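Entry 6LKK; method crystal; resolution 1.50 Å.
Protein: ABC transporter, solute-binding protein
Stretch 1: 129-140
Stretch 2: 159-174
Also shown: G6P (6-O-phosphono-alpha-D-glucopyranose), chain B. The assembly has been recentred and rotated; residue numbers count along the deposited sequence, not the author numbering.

Stretch 1, residues 129-140: IAYSNPNTTTTG
Stretch 2, residues 159-174: QFQNHAMQLSKTSKVI

Stretches 129-140 and 159-174 bury 895 Å² between them, chiefly through two parallel strands, 129-132 and 165-167, whose axes cross at -35° and approach to 4.5 Å. The register pairs A130 with M165, Y131 with Q166 and S132 with L167, at CA-CA distances of 4.7, 5.1 and 4.7 Å.

I129 (phi/psi -121/144, chi1 and chi2 both m) opens the ladder: its O accepts from M165 N at 2.7 Å. Its CB lies 4.1 Å from A164 CB, and its CG2 4.2 Å from F160 CE1, while the end of the side chain leads away from stretch 2. A130 (-126/152) shares a sheet face with S132, M165 and L167. Its small CB fits 3.9 Å from L167 CD1 and 4.3 Å from V173 CG1, where helix 170-174 runs nearly antiparallel to the strand (158°, axes 7.0 Å apart).

Y131 (-152/168), on the other face with Q166, has 154 Å² of its surface covered by stretch 2, more than any other residue of either stretch. Y131 N donates to M165 O (3.0 Å) and Y131 O accepts from L167 N (2.7 Å). With chi1 p (69°) and chi2 -73°, its ring receives the edge of F160 (chi1 t) on one face, with centroids 5.2 Å apart and planes at 63°; Q166 CA covers the opposite face, 4.1 Å from the centroid. A164 CB packs 3.7 Å from Y131 CD1. The buried ring still satisfies its hydroxyl: Q166 NE2, on an extended chain (chi1 and chi2 t), donates to Y131 OH at 3.2 Å, and a water 2.7 Å from Y131 OH donates to Q161 O, also at 2.7 Å.

S132 (-104/156, chi1 p) places OG 3.0 Å from T170 OG1, while its CB lies 4.2 Å from V173 CG2. N133 (-51/114, chi1 t) ends the ladder, N133 N donating to L167 O at 2.9 Å. Its OD1 accepts from N135 N (2.8 Å) and N135 ND2 (3.0 Å), bracing the turn; a water links N133 ND2 and S168 OG, 3.0 Å from each. P134 (-69/-15) packs its CD 3.6 Å from Q166 NE2, and T136 OG1 reaches S168 O through another water (2.8 and 2.7 Å).

T137 (-121/149, chi1 p) caps the next helix: its OG1 accepts from G140 N (3.0 Å) and donates to N133 O (2.7 Å). T138 N and T139 N, at the helix start, donate to phosphate oxygens O1P (2.8 Å) and O3P (3.0 Å) of G6P. T139 OG1 (chi1 m) and T170 OG1 (chi1 m) both donate to G6P O3P, at 2.8 and 2.6 Å, so the phosphate bridges the stretches.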

ATOM      1  N   ILE A 129      -0.404  -7.989  19.435  1.00 20.73           N
ATOM      2  CA  ILE A 129       0.050  -7.369  18.197  1.00 20.75           C
ATOM      3  C   ILE A 129      -0.817  -7.905  17.069  1.00 22.36           C
ATOM      4  O   ILE A 129      -1.198  -9.080  17.081  1.00 22.37           O
ATOM      5  CB  ILE A 129       1.538  -7.676  17.924  1.00 24.27           C
ATOM      6  CG1 ILE A 129       2.385  -7.392  19.166  1.00 33.68           C
ATOM      7  CG2 ILE A 129       2.037  -6.888  16.718  1.00 30.88           C
ATOM      8  CD1 ILE A 129       2.287  -5.969  19.667  1.00 29.97           C
ATOM      9  N   ALA A 130      -1.120  -7.053  16.089  1.00 21.56           N
ATOM     10  CA  ALA A 130      -1.999  -7.427  14.991  1.00 20.92           C
ATOM     11  C   ALA A 130      -1.335  -7.175  13.643  1.00 18.66           C
ATOM     12  O   ALA A 130      -0.488  -6.291  13.499  1.00 20.28           O
ATOM     13  CB  ALA A 130      -3.325  -6.661  15.051  1.00 22.60           C
ATOM     14  N   TYR A 131      -1.737  -7.973  12.655  1.00 18.45           N
ATOM     15  CA  TYR A 131      -1.340  -7.776  11.268  1.00 15.95           C
ATOM     16  C   TYR A 131      -2.439  -8.346  10.384  1.00 20.13           C
ATOM     17  O   TYR A 131      -3.336  -9.046  10.858  1.00 20.50           O
ATOM     18  CB  TYR A 131       0.014  -8.427  10.962  1.00 18.28           C
ATOM     19  CG  TYR A 131       0.001  -9.941  10.979  1.00 18.96           C
ATOM     20  CD1 TYR A 131      -0.097 -10.642  12.173  1.00 21.42           C
ATOM     21  CD2 TYR A 131       0.099 -10.667   9.800  1.00 22.71           C
ATOM     22  CE1 TYR A 131      -0.105 -12.025  12.191  1.00 23.48           C
ATOM     23  CE2 TYR A 131       0.094 -12.048   9.809  1.00 23.00           C
ATOM     24  CZ  TYR A 131      -0.007 -12.722  11.005  1.00 22.93           C
ATOM     25  OH  TYR A 131      -0.012 -14.100  11.005  1.00 24.15           O
ATOM     26  N   SER A 132      -2.370  -8.037   9.092  1.00 17.19           N
ATOM     27  CA  SER A 132      -3.399  -8.471   8.158  1.00 19.07           C
ATOM     28  C   SER A 132      -2.916  -9.637   7.298  1.00 20.29           C
ATOM     29  O   SER A 132      -1.719  -9.843   7.086  1.00 19.99           O
ATOM     30  CB  SER A 132      -3.856  -7.310   7.267  1.00 19.75           C
ATOM     31  OG  SER A 132      -2.769  -6.673   6.626  1.00 18.70           O
ATOM     32  N   ASN A 133      -3.888 -10.402   6.805  1.00 19.16           N
ATOM     33  CA  ASN A 133      -3.675 -11.640   6.064  1.00 20.45           C
ATOM     34  C   ASN A 133      -2.688 -11.448   4.917  1.00 19.88           C
ATOM     35  O   ASN A 133      -2.998 -10.735   3.955  1.00 21.10           O
ATOM     36  CB  ASN A 133      -5.010 -12.141   5.515  1.00 19.16           C
ATOM     37  CG  ASN A 133      -4.915 -13.536   4.929  1.00 24.92           C
ATOM     38  OD1 ASN A 133      -3.824 -14.042   4.672  1.00 24.80           O
ATOM     39  ND2 ASN A 133      -6.065 -14.162   4.708  1.00 27.95           N
ATOM     40  N   PRO A 134      -1.506 -12.076   4.962  1.00 20.99           N
ATOM     41  CA  PRO A 134      -0.553 -11.904   3.853  1.00 20.33           C
ATOM     42  C   PRO A 134      -1.002 -12.556   2.559  1.00 21.64           C
ATOM     43  O   PRO A 134      -0.441 -12.244   1.502  1.00 22.37           O
ATOM     44  CB  PRO A 134       0.733 -12.548   4.385  1.00 22.98           C
ATOM     45  CG  PRO A 134       0.276 -13.524   5.407  1.00 32.38           C
ATOM     46  CD  PRO A 134      -0.972 -12.952   6.019  1.00 24.14           C
ATOM     47  N   ASN A 135      -1.992 -13.447   2.604  1.00 21.94           N
ATOM     48  CA  ASN A 135      -2.465 -14.104   1.394  1.00 22.59           C
ATOM     49  C   ASN A 135      -3.424 -13.239   0.592  1.00 24.18           C
ATOM     50  O   ASN A 135      -3.604 -13.488  -0.605  1.00 25.46           O
ATOM     51  CB  ASN A 135      -3.152 -15.425   1.751  1.00 21.90           C
ATOM     52  CG  ASN A 135      -2.229 -16.388   2.469  1.00 27.16           C
ATOM     53  OD1 ASN A 135      -1.350 -16.995   1.859  1.00 32.16           O
ATOM     54  ND2 ASN A 135      -2.426 -16.537   3.774  1.00 34.49           N
ATOM     55  N   THR A 136      -4.038 -12.231   1.215  1.00 22.91           N
ATOM     56  CA  THR A 136      -5.055 -11.426   0.558  1.00 21.99           C
ATOM     57  C   THR A 136      -4.734  -9.941   0.490  1.00 22.77           C
ATOM     58  O   THR A 136      -5.401  -9.225  -0.267  1.00 21.46           O
ATOM     59  CB  THR A 136      -6.410 -11.590   1.263  1.00 24.60           C
ATOM     60  OG1 THR A 136      -6.278 -11.252   2.649  1.00 23.40           O
ATOM     61  CG2 THR A 136      -6.917 -13.018   1.127  1.00 26.32           C
ATOM     62  N   THR A 137      -3.751  -9.452   1.244  1.00 21.13           N
ATOM     63  CA  THR A 137      -3.497  -8.022   1.353  1.00 17.98           C
ATOM     64  C   THR A 137      -2.084  -7.688   0.896  1.00 19.60           C
ATOM     65  O   THR A 137      -1.158  -8.494   1.038  1.00 20.80           O
ATOM     66  CB  THR A 137      -3.684  -7.523   2.797  1.00 19.27           C
ATOM     67  OG1 THR A 137      -2.678  -8.093   3.643  1.00 21.12           O
ATOM     68  CG2 THR A 137      -5.064  -7.885   3.328  1.00 20.63           C
ATOM     69  N   THR A 138      -1.927  -6.482   0.344  1.00 18.00           N
ATOM     70  CA  THR A 138      -0.589  -5.968   0.075  1.00 15.49           C
ATOM     71  C   THR A 138       0.180  -5.761   1.372  1.00 15.42           C
ATOM     72  O   THR A 138       1.359  -6.120   1.472  1.00 17.48           O
ATOM     73  CB  THR A 138      -0.672  -4.648  -0.698  1.00 16.48           C
ATOM     74  OG1 THR A 138      -1.117  -4.891  -2.034  1.00 19.92           O
ATOM     75  CG2 THR A 138       0.693  -3.945  -0.750  1.00 20.61           C
ATOM     76  N   THR A 139      -0.477  -5.182   2.377  1.00 19.23           N
ATOM     77  CA  THR A 139       0.228  -4.755   3.581  1.00 17.40           C
ATOM     78  C   THR A 139       0.774  -5.947   4.354  1.00 14.94           C
ATOM     79  O   THR A 139       1.944  -5.955   4.748  1.00 17.15           O
ATOM     80  CB  THR A 139      -0.706  -3.918   4.453  1.00 17.27           C
ATOM     81  OG1 THR A 139      -1.187  -2.804   3.691  1.00 17.27           O
ATOM     82  CG2 THR A 139       0.023  -3.398   5.681  1.00 17.11           C
ATOM     83  N   GLY A 140      -0.058  -6.963   4.589  1.00 16.67           N
ATOM     84  CA  GLY A 140       0.426  -8.149   5.278  1.00 17.63           C
ATOM     85  C   GLY A 140       1.538  -8.843   4.517  1.00 18.04           C
ATOM     86  O   GLY A 140       2.557  -9.230   5.095  1.00 18.31           O
ATOM     87  N   GLN A 159       8.099 -16.959  13.796  1.00 23.70           N
ATOM     88  CA  GLN A 159       8.179 -16.471  15.169  1.00 24.73           C
ATOM     89  C   GLN A 159       7.264 -15.272  15.373  1.00 22.33           C
ATOM     90  O   GLN A 159       6.570 -15.179  16.392  1.00 26.50           O
ATOM     91  CB  GLN A 159       9.620 -16.113  15.533  1.00 24.13           C
ATOM     92  CG  GLN A 159       9.796 -15.803  17.016  1.00 31.40           C
ATOM     93  CD  GLN A 159      11.222 -15.452  17.395  1.00 30.48           C
ATOM     94  OE1 GLN A 159      12.118 -15.427  16.551  1.00 29.69           O
ATOM     95  NE2 GLN A 159      11.438 -15.174  18.675  1.00 32.14           N
ATOM     96  N   PHE A 160       7.238 -14.346  14.412  1.00 22.40           N
ATOM     97  CA  PHE A 160       6.331 -13.209  14.523  1.00 23.14           C
ATOM     98  C   PHE A 160       4.879 -13.666  14.482  1.00 20.92           C
ATOM     99  O   PHE A 160       4.057 -13.246  15.307  1.00 21.40           O
ATOM    100  CB  PHE A 160       6.589 -12.193  13.411  1.00 19.92           C
ATOM    101  CG  PHE A 160       5.530 -11.135  13.337  1.00 18.79           C
ATOM    102  CD1 PHE A 160       5.578 -10.035  14.173  1.00 23.17           C
ATOM    103  CD2 PHE A 160       4.457 -11.269  12.472  1.00 19.74           C
ATOM    104  CE1 PHE A 160       4.590  -9.074  14.130  1.00 22.79           C
ATOM    105  CE2 PHE A 160       3.465 -10.311  12.426  1.00 24.62           C
ATOM    106  CZ  PHE A 160       3.531  -9.215  13.258  1.00 22.84           C
ATOM    107  N   GLN A 161       4.536 -14.517  13.513  1.00 20.40           N
ATOM    108  CA  GLN A 161       3.149 -14.937  13.364  1.00 22.73           C
ATOM    109  C   GLN A 161       2.648 -15.665  14.604  1.00 24.75           C
ATOM    110  O   GLN A 161       1.476 -15.527  14.969  1.00 24.93           O
ATOM    111  CB  GLN A 161       3.000 -15.815  12.122  1.00 23.59           C
ATOM    112  CG  GLN A 161       3.228 -15.059  10.822  1.00 25.11           C
ATOM    113  CD  GLN A 161       2.988 -15.912   9.596  1.00 29.78           C
ATOM    114  OE1 GLN A 161       3.459 -17.045   9.511  1.00 33.07           O
ATOM    115  NE2 GLN A 161       2.247 -15.371   8.636  1.00 33.14           N
ATOM    116  N   ASN A 162       3.514 -16.431  15.270  1.00 23.83           N
ATOM    117  CA  ASN A 162       3.124 -17.087  16.513  1.00 23.51           C
ATOM    118  C   ASN A 162       2.999 -16.109  17.672  1.00 26.55           C
ATOM    119  O   ASN A 162       2.478 -16.485  18.727  1.00 27.06           O
ATOM    120  CB  ASN A 162       4.135 -18.179  16.869  1.00 27.38           C
ATOM    121  CG  ASN A 162       4.100 -19.345  15.897  1.00 30.38           C
ATOM    122  OD1 ASN A 162       3.047 -19.691  15.364  1.00 32.80           O
ATOM    123  ND2 ASN A 162       5.257 -19.957  15.664  1.00 34.64           N
ATOM    124  N   HIS A 163       3.460 -14.872  17.498  1.00 22.93           N
ATOM    125  CA  HIS A 163       3.397 -13.844  18.524  1.00 23.89           C
ATOM    126  C   HIS A 163       2.233 -12.884  18.326  1.00 21.97           C
ATOM    127  O   HIS A 163       1.927 -12.109  19.238  1.00 23.91           O
ATOM    128  CB  HIS A 163       4.712 -13.051  18.529  1.00 23.84           C
ATOM    129  CG  HIS A 163       5.077 -12.475  19.862  1.00 30.20           C
ATOM    130  ND1 HIS A 163       5.592 -13.238  20.887  1.00 30.06           N
ATOM    131  CD2 HIS A 163       5.021 -11.205  20.329  1.00 24.66           C
ATOM    132  CE1 HIS A 163       5.831 -12.464  21.931  1.00 28.51           C
ATOM    133  NE2 HIS A 163       5.491 -11.226  21.619  1.00 25.46           N
ATOM    134  N   ALA A 164       1.569 -12.928  17.172  1.00 20.85           N
ATOM    135  CA  ALA A 164       0.651 -11.881  16.754  1.00 21.07           C
ATOM    136  C   ALA A 164      -0.677 -12.478  16.309  1.00 26.31           C
ATOM    137  O   ALA A 164      -0.806 -13.684  16.085  1.00 26.48           O
ATOM    138  CB  ALA A 164       1.260 -11.048  15.618  1.00 23.61           C
ATOM    139  N   MET A 165      -1.664 -11.597  16.168  1.00 23.15           N
ATOM    140  CA  MET A 165      -3.020 -11.960  15.779  1.00 23.83           C
ATOM    141  C   MET A 165      -3.252 -11.496  14.348  1.00 25.11           C
ATOM    142  O   MET A 165      -3.120 -10.302  14.052  1.00 24.34           O
ATOM    143  CB  MET A 165      -4.041 -11.323  16.720  1.00 26.98           C
ATOM    144  CG  MET A 165      -3.722 -11.505  18.193  1.00 31.97           C
ATOM    145  SD  MET A 165      -3.758 -13.233  18.698  1.00 38.39           S
ATOM    146  CE  MET A 165      -5.498 -13.428  19.079  1.00 41.92           C
ATOM    147  N   GLN A 166      -3.592 -12.430  13.468  1.00 22.80           N
ATOM    148  CA  GLN A 166      -3.855 -12.107  12.074  1.00 22.28           C
ATOM    149  C   GLN A 166      -5.304 -11.668  11.915  1.00 23.78           C
ATOM    150  O   GLN A 166      -6.220 -12.328  12.416  1.00 26.84           O
ATOM    151  CB  GLN A 166      -3.567 -13.302  11.168  1.00 21.93           C
ATOM    152  CG  GLN A 166      -3.715 -12.986   9.690  1.00 24.95           C
ATOM    153  CD  GLN A 166      -3.498 -14.193   8.803  1.00 28.53           C
ATOM    154  OE1 GLN A 166      -4.404 -14.620   8.090  1.00 30.03           O
ATOM    155  NE2 GLN A 166      -2.294 -14.744   8.838  1.00 24.58           N
ATOM    156  N   LEU A 167      -5.502 -10.553  11.219  1.00 23.30           N
ATOM    157  CA  LEU A 167      -6.821 -10.030  10.904  1.00 22.52           C
ATOM    158  C   LEU A 167      -7.040 -10.081   9.399  1.00 20.46           C
ATOM    159  O   LEU A 167      -6.091 -10.090   8.612  1.00 20.70           O
ATOM    160  CB  LEU A 167      -6.977  -8.589  11.405  1.00 23.61           C
ATOM    161  CG  LEU A 167      -6.560  -8.330  12.853  1.00 24.01           C
ATOM    162  CD1 LEU A 167      -6.698  -6.853  13.189  1.00 22.56           C
ATOM    163  CD2 LEU A 167      -7.385  -9.174  13.807  1.00 25.14           C
ATOM    164  N   SER A 168      -8.312 -10.109   9.001  1.00 20.68           N
ATOM    165  CA  SER A 168      -8.632 -10.232   7.583  1.00 21.50           C
ATOM    166  C   SER A 168      -8.256  -8.971   6.810  1.00 20.49           C
ATOM    167  O   SER A 168      -7.758  -9.058   5.681  1.00 24.40           O
ATOM    168  CB  SER A 168     -10.120 -10.536   7.409  1.00 28.59           C
ATOM    169  OG  SER A 168     -10.468 -10.591   6.037  1.00 40.07           O
ATOM    170  N   LYS A 169      -8.477  -7.797   7.399  1.00 19.61           N
ATOM    171  CA  LYS A 169      -8.421  -6.530   6.680  1.00 19.43           C
ATOM    172  C   LYS A 169      -7.311  -5.650   7.233  1.00 17.84           C
ATOM    173  O   LYS A 169      -7.193  -5.475   8.450  1.00 20.52           O
ATOM    174  CB  LYS A 169      -9.760  -5.796   6.772  1.00 19.23           C
ATOM    175  CG  LYS A 169     -10.938  -6.571   6.190  1.00 26.71           C
ATOM    176  CD  LYS A 169     -10.828  -6.759   4.682  1.00 31.52           C
ATOM    177  CE  LYS A 169     -10.825  -5.427   3.952  1.00 39.41           C
ATOM    178  NZ  LYS A 169     -11.598  -5.479   2.682  1.00 45.12           N
ATOM    179  N   THR A 170      -6.515  -5.081   6.325  1.00 19.57           N
ATOM    180  CA  THR A 170      -5.438  -4.182   6.720  1.00 16.88           C
ATOM    181  C   THR A 170      -5.952  -3.026   7.567  1.00 15.99           C
ATOM    182  O   THR A 170      -5.336  -2.663   8.575  1.00 19.63           O
ATOM    183  CB  THR A 170      -4.724  -3.658   5.473  1.00 18.80           C
ATOM    184  OG1 THR A 170      -4.103  -4.753   4.790  1.00 17.98           O
ATOM    185  CG2 THR A 170      -3.661  -2.631   5.838  1.00 17.77           C
ATOM    186  N   SER A 171      -7.078  -2.427   7.177  1.00 19.25           N
ATOM    187  CA  SER A 171      -7.557  -1.255   7.901  1.00 22.11           C
ATOM    188  C   SER A 171      -8.112  -1.611   9.273  1.00 17.98           C
ATOM    189  O   SER A 171      -8.210  -0.728  10.130  1.00 20.79           O
ATOM    190  CB  SER A 171      -8.611  -0.515   7.078  1.00 23.37           C
ATOM    191  OG  SER A 171      -7.995   0.240   6.048  1.00 33.74           O
ATOM    192  N   LYS A 172      -8.465  -2.876   9.510  1.00 19.42           N
ATOM    193  CA  LYS A 172      -8.849  -3.275  10.859  1.00 20.28           C
ATOM    194  C   LYS A 172      -7.661  -3.207  11.811  1.00 21.63           C
ATOM    195  O   LYS A 172      -7.847  -3.009  13.018  1.00 18.12           O
ATOM    196  CB  LYS A 172      -9.442  -4.684  10.852  1.00 22.40           C
ATOM    197  CG  LYS A 172     -10.135  -5.080  12.154  1.00 25.68           C
ATOM    198  CD  LYS A 172     -11.401  -4.267  12.376  1.00 28.85           C
ATOM    199  CE  LYS A 172     -12.178  -4.749  13.589  1.00 34.96           C
ATOM    200  NZ  LYS A 172     -13.386  -3.910  13.830  1.00 43.78           N
ATOM    201  N   VAL A 173      -6.439  -3.350  11.290  1.00 18.74           N
ATOM    202  CA  VAL A 173      -5.255  -3.286  12.142  1.00 16.51           C
ATOM    203  C   VAL A 173      -5.132  -1.907  12.778  1.00 17.78           C
ATOM    204  O   VAL A 173      -5.039  -1.778  14.004  1.00 18.33           O
ATOM    205  CB  VAL A 173      -3.991  -3.650  11.340  1.00 16.66           C
ATOM    206  CG1 VAL A 173      -2.749  -3.501  12.207  1.00 21.24           C
ATOM    207  CG2 VAL A 173      -4.090  -5.073  10.798  1.00 18.70           C
ATOM    208  N   ILE A 174      -5.121  -0.853  11.960  1.00 18.19           N
ATOM    209  CA  ILE A 174      -4.963   0.486  12.520  1.00 18.77           C
ATOM    210  C   ILE A 174      -6.169   0.849  13.377  1.00 18.43           C
ATOM    211  O   ILE A 174      -6.025   1.481  14.430  1.00 20.00           O
ATOM    212  CB  ILE A 174      -4.727   1.531  11.413  1.00 18.67           C
ATOM    213  CG1 ILE A 174      -4.510   2.921  12.025  1.00 18.96           C
ATOM    214  CG2 ILE A 174      -5.901   1.582  10.444  1.00 20.60           C
ATOM    215  CD1 ILE A 174      -3.330   3.020  12.976  1.00 22.49           C
TER
HETATM  216  C1  G6P B 401      -0.643  -1.322   0.806  1.00 34.23           C
HETATM  217  C2  G6P B 401      -0.441  -0.356  -0.388  1.00 19.60           C
HETATM  218  C3  G6P B 401      -1.595   0.534  -0.667  1.00 16.31           C
HETATM  219  C4  G6P B 401      -2.865  -0.154  -0.430  1.00 21.05           C
HETATM  220  C5  G6P B 401      -3.006  -0.440   1.061  1.00 17.44           C
HETATM  221  C6  G6P B 401      -4.220  -1.273   1.322  1.00 18.51           C
HETATM  222  O1  G6P B 401       0.433  -1.222   1.689  1.00 20.78           O
HETATM  223  O2  G6P B 401       0.721   0.461  -0.167  1.00 20.56           O
HETATM  224  O3  G6P B 401      -1.533   0.957  -2.098  1.00 18.79           O
HETATM  225  O4  G6P B 401      -3.975   0.681  -0.843  1.00 19.42           O
HETATM  226  O5  G6P B 401      -1.850  -1.167   1.620  1.00 20.33           O
HETATM  227  O6  G6P B 401      -4.112  -2.474   0.590  1.00 16.32           O
HETATM  228  P   G6P B 401      -4.356  -3.953   1.370  1.00 16.74           P
HETATM  229  O1P G6P B 401      -4.302  -5.046   0.317  1.00 19.19           O
HETATM  230  O2P G6P B 401      -5.731  -3.962   2.064  1.00 17.54           O
HETATM  231  O3P G6P B 401      -3.280  -4.167   2.371  1.00 16.90           O
HETATM  232  O   HOH W   1      -0.652 -15.390  13.289  1.00 25.39           O
HETATM  233  O   HOH W   2      -8.813 -12.925   5.163  1.00 34.88           O
HETATM  234  O   HOH W   3      -1.155 -16.755   6.866  1.00 40.16           O
HETATM  235  O   HOH W   4      -8.489  -9.656   3.177  1.00 26.95           O